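Local coordinates for RagB/SusD domain protein (Flavobacterium johnsoniae, PDB 5J5U) that probably binds chitin or its oligosaccharides at the cell surface, as a SusD-like partner in a locus for the conversion of recalcitrant chitin, at residues L264-Y267 with L268-N271; G364-A367 with G368-L372; G305-R308 with W309-V312; I252-E255 with H256-F260. All coordinates share one frame; numbering follows the deposited sequence.

Contact 1. Residues L264-Y267 with L268-N271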
loop_
_atom_site.group_PDB
_atom_site.type_symbol
_atom_site.label_atom_id
_atom_site.label_comp_id
_atom_site.label_asym_id
_atom_site.label_seq_id
_atom_site.Cartn_x
_atom_site.Cartn_y
_atom_site.Cartn_z
ATOM N N LEU A 264 -5.447 15.615 1.660
ATOM C CA LEU A 264 -6.449 14.613 1.970
ATOM C C LEU A 264 -7.645 15.228 2.698
ATOM O O LEU A 264 -8.780 15.025 2.300
ATOM C CB LEU A 264 -5.845 13.488 2.812
ATOM C CG LEU A 264 -6.751 12.339 3.271
ATOM C CD1 LEU A 264 -7.316 11.642 2.062
ATOM C CD2 LEU A 264 -5.955 11.359 4.104
ATOM N N ILE A 265 -7.391 16.000 3.744
ATOM C CA ILE A 265 -8.482 16.574 4.520
ATOM C C ILE A 265 -9.347 17.479 3.651
ATOM O O ILE A 265 -10.559 17.336 3.653
ATOM C CB ILE A 265 -7.978 17.365 5.729
ATOM C CG1 ILE A 265 -7.255 16.424 6.702
ATOM C CG2 ILE A 265 -9.160 18.081 6.422
ATOM C CD1 ILE A 265 -8.103 15.266 7.216
ATOM N N ASP A 266 -8.732 18.401 2.916
ATOM C CA ASP A 266 -9.495 19.229 1.995
ATOM C C ASP A 266 -10.299 18.376 1.016
ATOM O O ASP A 266 -11.434 18.712 0.712
ATOM C CB ASP A 266 -8.602 20.177 1.183
ATOM C CG ASP A 266 -8.004 21.293 2.012
ATOM O OD1 ASP A 266 -8.343 21.443 3.204
ATOM O OD2 ASP A 266 -7.216 22.060 1.437
ATOM N N TYR A 267 -9.732 17.283 0.504
ATOM C CA TYR A 267 -10.517 16.500 -0.445
ATOM C C TYR A 267 -11.739 15.876 0.228
ATOM O O TYR A 267 -12.834 15.894 -0.340
ATOM C CB TYR A 267 -9.694 15.398 -1.104
ATOM C CG TYR A 267 -10.462 14.687 -2.198
ATOM C CD1 TYR A 267 -10.510 15.209 -3.475
ATOM C CD2 TYR A 267 -11.155 13.508 -1.948
ATOM C CE1 TYR A 267 -11.215 14.583 -4.477
ATOM C CE2 TYR A 267 -11.870 12.870 -2.949
ATOM C CZ TYR A 267 -11.896 13.418 -4.217
ATOM O OH TYR A 267 -12.599 12.810 -5.243
ATOM N N LEU A 268 -11.553 15.312 1.417
ATOM C CA LEU A 268 -12.637 14.638 2.118
ATOM C C LEU A 268 -13.719 15.629 2.573
ATOM O O LEU A 268 -14.919 15.351 2.497
ATOM C CB LEU A 268 -12.087 13.864 3.317
ATOM C CG LEU A 268 -11.129 12.706 3.026
ATOM C CD1 LEU A 268 -10.551 12.176 4.322
ATOM C CD2 LEU A 268 -11.821 11.567 2.254
ATOM N N ARG A 269 -13.282 16.799 3.023
ATOM C CA ARG A 269 -14.186 17.831 3.503
ATOM C C ARG A 269 -14.944 18.528 2.357
ATOM O O ARG A 269 -16.168 18.659 2.416
ATOM C CB ARG A 269 -13.413 18.865 4.329
ATOM C CG ARG A 269 -14.298 19.866 5.065
ATOM C CD ARG A 269 -13.503 21.084 5.470
ATOM N NE ARG A 269 -12.882 21.654 4.288
ATOM C CZ ARG A 269 -11.585 21.899 4.172
ATOM N NH1 ARG A 269 -10.764 21.633 5.187
ATOM N NH2 ARG A 269 -11.113 22.404 3.040
ATOM N N ASP A 270 -14.230 18.982 1.327
ATOM C CA ASP A 270 -14.855 19.767 0.264
ATOM C C ASP A 270 -15.812 18.944 -0.612
ATOM O O ASP A 270 -16.666 19.510 -1.288
ATOM C CB ASP A 270 -13.803 20.423 -0.652
ATOM C CG ASP A 270 -12.903 21.428 0.078
ATOM O OD1 ASP A 270 -13.237 21.850 1.210
ATOM O OD2 ASP A 270 -11.857 21.810 -0.507
ATOM N N ASN A 271 -15.683 17.622 -0.602
ATOM C CA ASN A 271 -16.559 16.773 -1.419
ATOM C C ASN A 271 -17.581 16.011 -0.580
ATOM O O ASN A 271 -18.304 15.163 -1.097
ATOM C CB ASN A 271 -15.746 15.761 -2.257
ATOM C CG ASN A 271 -14.871 16.431 -3.312
ATOM O OD1 ASN A 271 -15.368 17.001 -4.284
ATOM N ND2 ASN A 271 -13.556 16.341 -3.132
#

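Contact 2. Residues G364-A367 with G368-L372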
loop_
_atom_site.group_PDB
_atom_site.type_symbol
_atom_site.label_atom_id
_atom_site.label_comp_id
_atom_site.label_asym_id
_atom_site.label_seq_id
_atom_site.Cartn_x
_atom_site.Cartn_y
_atom_site.Cartn_z
ATOM N N GLY A 364 -16.732 0.419 -5.219
ATOM C CA GLY A 364 -15.433 0.668 -4.614
ATOM C C GLY A 364 -15.477 1.734 -3.524
ATOM O O GLY A 364 -14.941 1.534 -2.432
ATOM N N VAL A 365 -16.103 2.872 -3.821
ATOM C CA VAL A 365 -16.188 3.954 -2.846
ATOM C C VAL A 365 -16.960 3.526 -1.598
ATOM O O VAL A 365 -16.554 3.824 -0.456
ATOM C CB VAL A 365 -16.839 5.212 -3.441
ATOM C CG1 VAL A 365 -16.969 6.269 -2.369
ATOM C CG2 VAL A 365 -16.017 5.741 -4.613
ATOM N N GLU A 366 -18.069 2.822 -1.803
ATOM C CA GLU A 366 -18.834 2.354 -0.650
ATOM C C GLU A 366 -18.012 1.366 0.179
ATOM O O GLU A 366 -17.979 1.430 1.423
ATOM C CB GLU A 366 -20.148 1.699 -1.096
ATOM C CG GLU A 366 -20.818 0.871 -0.003
ATOM C CD GLU A 366 -22.294 0.605 -0.253
ATOM O OE1 GLU A 366 -22.789 0.873 -1.373
ATOM O OE2 GLU A 366 -22.962 0.128 0.690
ATOM N N ALA A 367 -17.319 0.465 -0.510
ATOM C CA ALA A 367 -16.493 -0.517 0.183
ATOM C C ALA A 367 -15.354 0.142 0.991
ATOM O O ALA A 367 -14.985 -0.328 2.075
ATOM C CB ALA A 367 -15.940 -1.503 -0.808
ATOM N N GLY A 368 -14.828 1.246 0.473
ATOM C CA GLY A 368 -13.754 1.966 1.143
ATOM C C GLY A 368 -14.255 2.721 2.363
ATOM O O GLY A 368 -13.568 2.797 3.390
ATOM N N ILE A 369 -15.459 3.284 2.242
ATOM C CA ILE A 369 -16.087 3.975 3.365
ATOM C C ILE A 369 -16.390 2.991 4.486
ATOM O O ILE A 369 -16.171 3.301 5.661
ATOM C CB ILE A 369 -17.380 4.702 2.942
ATOM C CG1 ILE A 369 -17.054 5.806 1.939
ATOM C CG2 ILE A 369 -18.074 5.326 4.152
ATOM C CD1 ILE A 369 -18.277 6.382 1.262
ATOM N N LYS A 370 -16.834 1.789 4.132
ATOM C CA LYS A 370 -17.186 0.811 5.161
ATOM C C LYS A 370 -16.006 0.042 5.720
ATOM O O LYS A 370 -16.116 -0.520 6.811
ATOM C CB LYS A 370 -18.232 -0.193 4.641
ATOM C CG LYS A 370 -19.649 0.394 4.560
ATOM C CD LYS A 370 -20.695 -0.567 3.981
ATOM C CE LYS A 370 -22.085 0.092 4.013
ATOM N NZ LYS A 370 -23.180 -0.798 3.542
ATOM N N GLN A 371 -14.887 -0.005 4.991
ATOM C CA GLN A 371 -13.755 -0.817 5.447
ATOM C C GLN A 371 -13.137 -0.227 6.713
ATOM O O GLN A 371 -12.459 -0.919 7.464
ATOM C CB GLN A 371 -12.692 -0.945 4.345
ATOM C CG GLN A 371 -11.662 0.176 4.344
ATOM C CD GLN A 371 -10.783 0.177 3.108
ATOM O OE1 GLN A 371 -11.174 -0.322 2.052
ATOM N NE2 GLN A 371 -9.588 0.747 3.232
ATOM N N LEU A 372 -13.402 1.050 6.959
ATOM C CA LEU A 372 -12.859 1.732 8.132
ATOM C C LEU A 372 -13.510 1.262 9.438
ATOM O O LEU A 372 -12.983 1.497 10.528
ATOM C CB LEU A 372 -13.034 3.246 7.992
ATOM C CG LEU A 372 -12.388 3.978 6.818
ATOM C CD1 LEU A 372 -12.504 5.468 7.053
ATOM C CD2 LEU A 372 -10.928 3.593 6.660
#

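Contact 3. Residues G305-R308 with W309-V312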
loop_
_atom_site.group_PDB
_atom_site.type_symbol
_atom_site.label_atom_id
_atom_site.label_comp_id
_atom_site.label_asym_id
_atom_site.label_seq_id
_atom_site.Cartn_x
_atom_site.Cartn_y
_atom_site.Cartn_z
ATOM N N GLY A 305 5.231 19.592 3.894
ATOM C CA GLY A 305 6.418 20.414 4.008
ATOM C C GLY A 305 6.388 21.279 5.252
ATOM O O GLY A 305 7.358 21.955 5.570
ATOM N N VAL A 306 5.284 21.229 5.986
ATOM C CA VAL A 306 5.113 22.077 7.160
ATOM C C VAL A 306 5.007 21.225 8.414
ATOM O O VAL A 306 4.221 20.294 8.458
ATOM C CB VAL A 306 3.848 22.991 7.017
ATOM C CG1 VAL A 306 3.574 23.770 8.304
ATOM C CG2 VAL A 306 4.005 23.934 5.825
ATOM N N PHE A 307 5.833 21.521 9.410
ATOM C CA PHE A 307 5.776 20.837 10.707
ATOM C C PHE A 307 4.520 21.279 11.490
ATOM O O PHE A 307 3.991 22.365 11.235
ATOM C CB PHE A 307 7.034 21.137 11.527
ATOM C CG PHE A 307 8.323 20.608 10.928
ATOM C CD1 PHE A 307 8.575 19.234 10.874
ATOM C CD2 PHE A 307 9.304 21.485 10.465
ATOM C CE1 PHE A 307 9.765 18.741 10.352
ATOM C CE2 PHE A 307 10.505 21.006 9.940
ATOM C CZ PHE A 307 10.730 19.631 9.883
ATOM N N ARG A 308 4.042 20.451 12.421
ATOM C CA ARG A 308 2.824 20.768 13.187
ATOM C C ARG A 308 2.987 22.016 14.071
ATOM O O ARG A 308 2.027 22.750 14.284
ATOM C CB ARG A 308 2.382 19.564 14.046
ATOM C CG ARG A 308 3.325 19.195 15.207
ATOM C CD ARG A 308 3.073 17.772 15.763
ATOM N NE ARG A 308 1.695 17.555 16.213
ATOM C CZ ARG A 308 1.260 17.784 17.453
ATOM N NH1 ARG A 308 2.099 18.217 18.382
ATOM N NH2 ARG A 308 -0.015 17.575 17.769
ATOM N N TRP A 309 4.194 22.276 14.567
ATOM C CA TRP A 309 4.407 23.448 15.410
ATOM C C TRP A 309 4.536 24.739 14.586
ATOM O O TRP A 309 4.609 25.833 15.150
ATOM C CB TRP A 309 5.649 23.263 16.279
ATOM C CG TRP A 309 6.904 22.904 15.489
ATOM C CD1 TRP A 309 7.773 23.774 14.869
ATOM C CD2 TRP A 309 7.436 21.584 15.261
ATOM N NE1 TRP A 309 8.809 23.067 14.264
ATOM C CE2 TRP A 309 8.627 21.728 14.501
ATOM C CE3 TRP A 309 7.021 20.300 15.620
ATOM C CZ2 TRP A 309 9.395 20.630 14.092
ATOM C CZ3 TRP A 309 7.796 19.210 15.214
ATOM C CH2 TRP A 309 8.966 19.391 14.456
ATOM N N GLU A 310 4.522 24.609 13.259
ATOM C CA GLU A 310 4.597 25.769 12.371
ATOM C C GLU A 310 3.216 26.131 11.854
ATOM O O GLU A 310 3.062 27.126 11.167
ATOM C CB GLU A 310 5.527 25.501 11.177
ATOM C CG GLU A 310 6.980 25.218 11.522
ATOM C CD GLU A 310 7.811 24.860 10.297
ATOM O OE1 GLU A 310 7.275 24.221 9.363
ATOM O OE2 GLU A 310 8.996 25.239 10.254
ATOM N N VAL A 311 2.217 25.306 12.151
ATOM C CA VAL A 311 0.852 25.614 11.740
ATOM C C VAL A 311 0.416 26.976 12.336
ATOM O O VAL A 311 0.664 27.252 13.510
ATOM C CB VAL A 311 -0.133 24.483 12.174
ATOM C CG1 VAL A 311 -1.567 24.814 11.777
ATOM C CG2 VAL A 311 0.281 23.141 11.561
ATOM N N VAL A 312 -0.192 27.843 11.524
ATOM C CA VAL A 312 -0.676 29.117 12.063
ATOM C C VAL A 312 -1.770 28.809 13.090
ATOM O O VAL A 312 -2.805 28.233 12.756
ATOM C CB VAL A 312 -1.209 30.072 10.964
ATOM C CG1 VAL A 312 -1.826 31.333 11.591
ATOM C CG2 VAL A 312 -0.103 30.431 9.988
HETATM O O HOH W 1 8.629 23.708 7.246
#

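Contact 4. Residues I252-E255 with H256-F260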
loop_
_atom_site.group_PDB
_atom_site.type_symbol
_atom_site.label_atom_id
_atom_site.label_comp_id
_atom_site.label_asym_id
_atom_site.label_seq_id
_atom_site.Cartn_x
_atom_site.Cartn_y
_atom_site.Cartn_z
ATOM N N ILE A 252 3.196 6.087 17.256
ATOM C CA ILE A 252 3.491 6.286 18.684
ATOM C C ILE A 252 4.930 6.777 18.893
ATOM O O ILE A 252 5.181 7.596 19.764
ATOM C CB ILE A 252 3.225 4.994 19.493
ATOM C CG1 ILE A 252 1.727 4.695 19.499
ATOM C CG2 ILE A 252 3.671 5.131 20.941
ATOM C CD1 ILE A 252 1.360 3.273 19.909
ATOM N N SER A 253 5.868 6.326 18.068
ATOM C CA SER A 253 7.240 6.826 18.184
ATOM C C SER A 253 7.380 8.250 17.622
ATOM O O SER A 253 8.352 8.931 17.907
ATOM C CB SER A 253 8.208 5.888 17.490
ATOM O OG SER A 253 7.818 4.559 17.748
ATOM N N ASP A 254 6.417 8.689 16.825
ATOM C CA ASP A 254 6.345 10.093 16.418
ATOM C C ASP A 254 5.633 10.939 17.480
ATOM O O ASP A 254 5.306 12.115 17.241
ATOM C CB ASP A 254 5.630 10.245 15.079
ATOM C CG ASP A 254 6.471 9.762 13.917
ATOM O OD1 ASP A 254 7.707 9.642 14.059
ATOM O OD2 ASP A 254 5.894 9.521 12.841
ATOM N N GLU A 255 5.392 10.334 18.645
ATOM C CA GLU A 255 4.716 11.011 19.760
ATOM C C GLU A 255 3.355 11.582 19.369
ATOM O O GLU A 255 2.996 12.671 19.813
ATOM C CB GLU A 255 5.591 12.143 20.297
ATOM C CG GLU A 255 6.986 11.721 20.721
ATOM C CD GLU A 255 7.782 12.892 21.253
ATOM O OE1 GLU A 255 7.227 13.661 22.066
ATOM O OE2 GLU A 255 8.950 13.062 20.841
ATOM N N HIS A 256 2.610 10.843 18.549
ATOM C CA HIS A 256 1.284 11.258 18.096
ATOM C C HIS A 256 1.363 12.636 17.464
ATOM O O HIS A 256 0.446 13.440 17.587
ATOM C CB HIS A 256 0.275 11.225 19.255
ATOM C CG HIS A 256 0.119 9.866 19.859
ATOM N ND1 HIS A 256 -0.681 8.890 19.301
ATOM C CD2 HIS A 256 0.708 9.297 20.939
ATOM C CE1 HIS A 256 -0.604 7.793 20.029
ATOM N NE2 HIS A 256 0.236 8.010 21.026
ATOM N N GLY A 257 2.480 12.897 16.788
ATOM C CA GLY A 257 2.692 14.159 16.116
ATOM C C GLY A 257 2.303 14.144 14.654
ATOM O O GLY A 257 2.443 15.155 13.964
ATOM N N ASP A 258 1.796 13.018 14.170
ATOM C CA ASP A 258 1.396 12.943 12.768
ATOM C C ASP A 258 -0.041 13.410 12.582
ATOM O O ASP A 258 -0.909 13.079 13.386
ATOM C CB ASP A 258 1.538 11.520 12.214
ATOM C CG ASP A 258 2.991 11.056 12.127
ATOM O OD1 ASP A 258 3.773 11.634 11.323
ATOM O OD2 ASP A 258 3.340 10.087 12.854
ATOM N N HIS A 259 -0.271 14.183 11.515
ATOM C CA HIS A 259 -1.609 14.592 11.071
ATOM C C HIS A 259 -1.813 14.143 9.647
ATOM O O HIS A 259 -0.845 13.839 8.947
ATOM C CB HIS A 259 -1.801 16.106 11.119
ATOM C CG HIS A 259 -1.461 16.739 12.433
ATOM N ND1 HIS A 259 -2.412 17.338 13.236
ATOM C CD2 HIS A 259 -0.279 16.885 13.077
ATOM C CE1 HIS A 259 -1.827 17.833 14.313
ATOM N NE2 HIS A 259 -0.534 17.565 14.245
ATOM N N PHE A 260 -3.064 14.128 9.199
ATOM C CA PHE A 260 -3.345 13.927 7.784
ATOM C C PHE A 260 -2.965 15.184 7.021
ATOM O O PHE A 260 -2.946 16.289 7.577
ATOM C CB PHE A 260 -4.824 13.557 7.551
ATOM C CG PHE A 260 -5.219 12.253 8.190
ATOM C CD1 PHE A 260 -4.486 11.104 7.948
ATOM C CD2 PHE A 260 -6.321 12.171 9.031
ATOM C CE1 PHE A 260 -4.824 9.900 8.528
ATOM C CE2 PHE A 260 -6.675 10.956 9.610
ATOM C CZ PHE A 260 -5.921 9.819 9.358
#

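Contact 1. Residues L264-Y267 with L268-N271
Leu264 and Leu268, one turn apart on helix 262-270, make the tight side of this contact. Leu264 CG lies 3.9 Å from Leu268 CD1, and both leucines turn inward onto helix 399-410, where Leu264 meets Trp408 and Leu268 meets Ile409. The other side of the turn is more open and charged. There Asp266 and Arg269 run alongside each other, and Asp266 OD1 forms a salt bridge with Arg269 NH2 at 2.9 Å; the bond is weak, bent to 135°. A bend at chi3 (56°) folds the arginine back, and it grips Asp270 side-on: NE and NH2 both reach Asp270 OD1 from the same face of the carboxylate, NH2 at 2.9 Å. Arg269 NH1 also bonds to Tyr299 O. At the helix end, Asn271 ND2 donates to Tyr267 O (2.9 Å), in the carbonyl plane on a lone pair. The same nitrogen sits over one face of the Tyr267 ring, 3.2 Å from Tyr267 CE1, while Asn271 OD1 takes a bond from Lys392 NZ. The shared guanidinium probably favours the charged form of both aspartates and offsets their mutual repulsion, while the asparagine amide satisfies a carbonyl at the helix's last turn.

Contact 2. Residues G364-A367 with G368-L372
Glu366 OE2 has two donors: Lys370 NZ, 3.0 Å away in a salt bridge, and, weakly, Gln382 NE2 from helix 382-391. The lysine nitrogen meets this oxygen nearly along its C-O bond. Both side chains are extended and lie alongside each other, pointing the same way; with Glu366 CG set opposite the backbone N (chi1 165°), the carboxylate swings forward to the next turn, and Lys370 CE also comes within 3.4 Å of Glu366 OE2. Gln382 takes part twice, since its OE1 accepts from Lys370 NZ. A methionine in place of Lys370 would probably leave Glu366 without its charged mate and Gln382 OE1 without this donor, so that the carboxylate could turn more freely.

This is an i to i+4 pair on helix 357-371, in the helix-rich SusD-like fold of the TPR clan, and the same spacing brings Val365 and Ile369 together on another side of the helix. Val365 CG1 touches Ile369 CD1 at 3.9 Å, and both residues pack against Tyr388 of helix 382-391. Ile369 CG1 also lies only 3.1 Å from Val365 O, the carbonyl that accepts from Ile369 N at 3.0 Å.

Gly364 and Gly368 stand one turn apart, joined by the bond from Gly368 N to Gly364 O (2.9 Å). Close by, Ala367 turns its methyl group to Tyr337 and Ser338 of helix 337-349. Ser338 OG bonds to Gly364 O as well, and Asn220 ND2 bonds to Ala367 O.

Contact 3. Residues G305-R308 with W309-V312
Phe307 and Trp309 lie with their ring planes 8° apart, but displaced along each other, with little of one ring above the other: the phenyl centroid is 4.7 Å from that of the indole six-membered ring. Phe307 CB covers the indole face, a CH-pi contact 3.6 Å from that same Trp309 centroid. Trp309 CZ2 in turn stands over one face of the phenyl ring, 3.3 Å from Phe307 CG. Trp309 CG sits between its own backbone N and carbonyl carbon (chi1 54°), which brings the indole back over Phe307. Glu310 OE1 accepts from Phe307 N at 3.1 Å, from above the carboxylate plane, and Glu310 CD lies at the phenyl edge. A water donates to Glu310 OE1 and Gly305 O, and Glu310 N returns a bond to Phe307 O. Farther out, the Phe307 ring meets Trp53 with planes about 20° apart. With an alanine at Phe307, the indole would probably lose its phenyl neighbour and be freer to turn, and a gap would open beside Trp53. Two donors, one backbone and one water, converge on Glu310 OE1, which probably favours the charged carboxylate and holds this turn of the loop between strands 280-281 and 320-321.

Contact 4. Residues I252-E255 with H256-F260
Ile252 and His256 point the same way, side by side, with Ile252 CG1 3.9 Å from His256 CE1 and the same distance from His256 NE2. One face of the imidazole is turned to Ile252, whose CA lies over it, and ND1 makes a weak hydrogen bond with Lys326 NZ. This pair is on the exposed side of the turn.

On the inner side, toward helices 31-45 and 53-60, Asp254 and Asp258 cross obliquely, their carboxylate planes 64° apart. Asp254 OD2 comes within 2.6 Å of Asp258 OD2, a distance that would be unfavourable for two charged carboxylates; Asp258 OD2 is also 3.2 Å from Asp254 CB. Asp254 CG lies opposite its own carbonyl carbon (chi1 -73°), which sends the carboxylate toward the later residues. Each acid uses its other oxygen elsewhere: Asp254 OD1 bonds to His35 NE2 of helix 31-45, and Asp258 OD1 to Ser52 OG. Val55 of helix 53-60 and Leu39 of helix 31-45 both touch the two aspartates.

The backbone between the two pairs is tightly turned. Gly257 N donates to Asp254 O at 3.0 Å, reaching the oxygen from above the carbonyl plane. A side chain on Gly257 would clash with that same Asp254 O. Glu255, with positive phi (56°), sends its N back to Ile252 O at 3.0 Å, while His256 N reaches Phe251 O. These bonds make a Schellman motif, Glu255 being its C-prime residue, which ends helix 246-253 before the chain enters strand 259-260.

Contact 2 is the most buried of the four, one turn of a helix with apolar and glycine-alanine sides and a salt bridge at its margin. Contact 1 also lies along a helix, but nearer the surface, and carries a wider charged network. Contacts 3 and 4 are partly buried, with Trp309 and His256 among their exposed residues: contact 3 is a loop turn with near-parallel, displaced rings and a water, and contact 4 runs from the end of helix 246-253 into strand 259-260 with paired acids. They meet where Arg308 NE lies 3.0 Å from His259 NE2. Contact 4 leads into contact 1, Phe260 CB packing 3.7 Å from Ile265 CD1. Contact 2 touches none of the others.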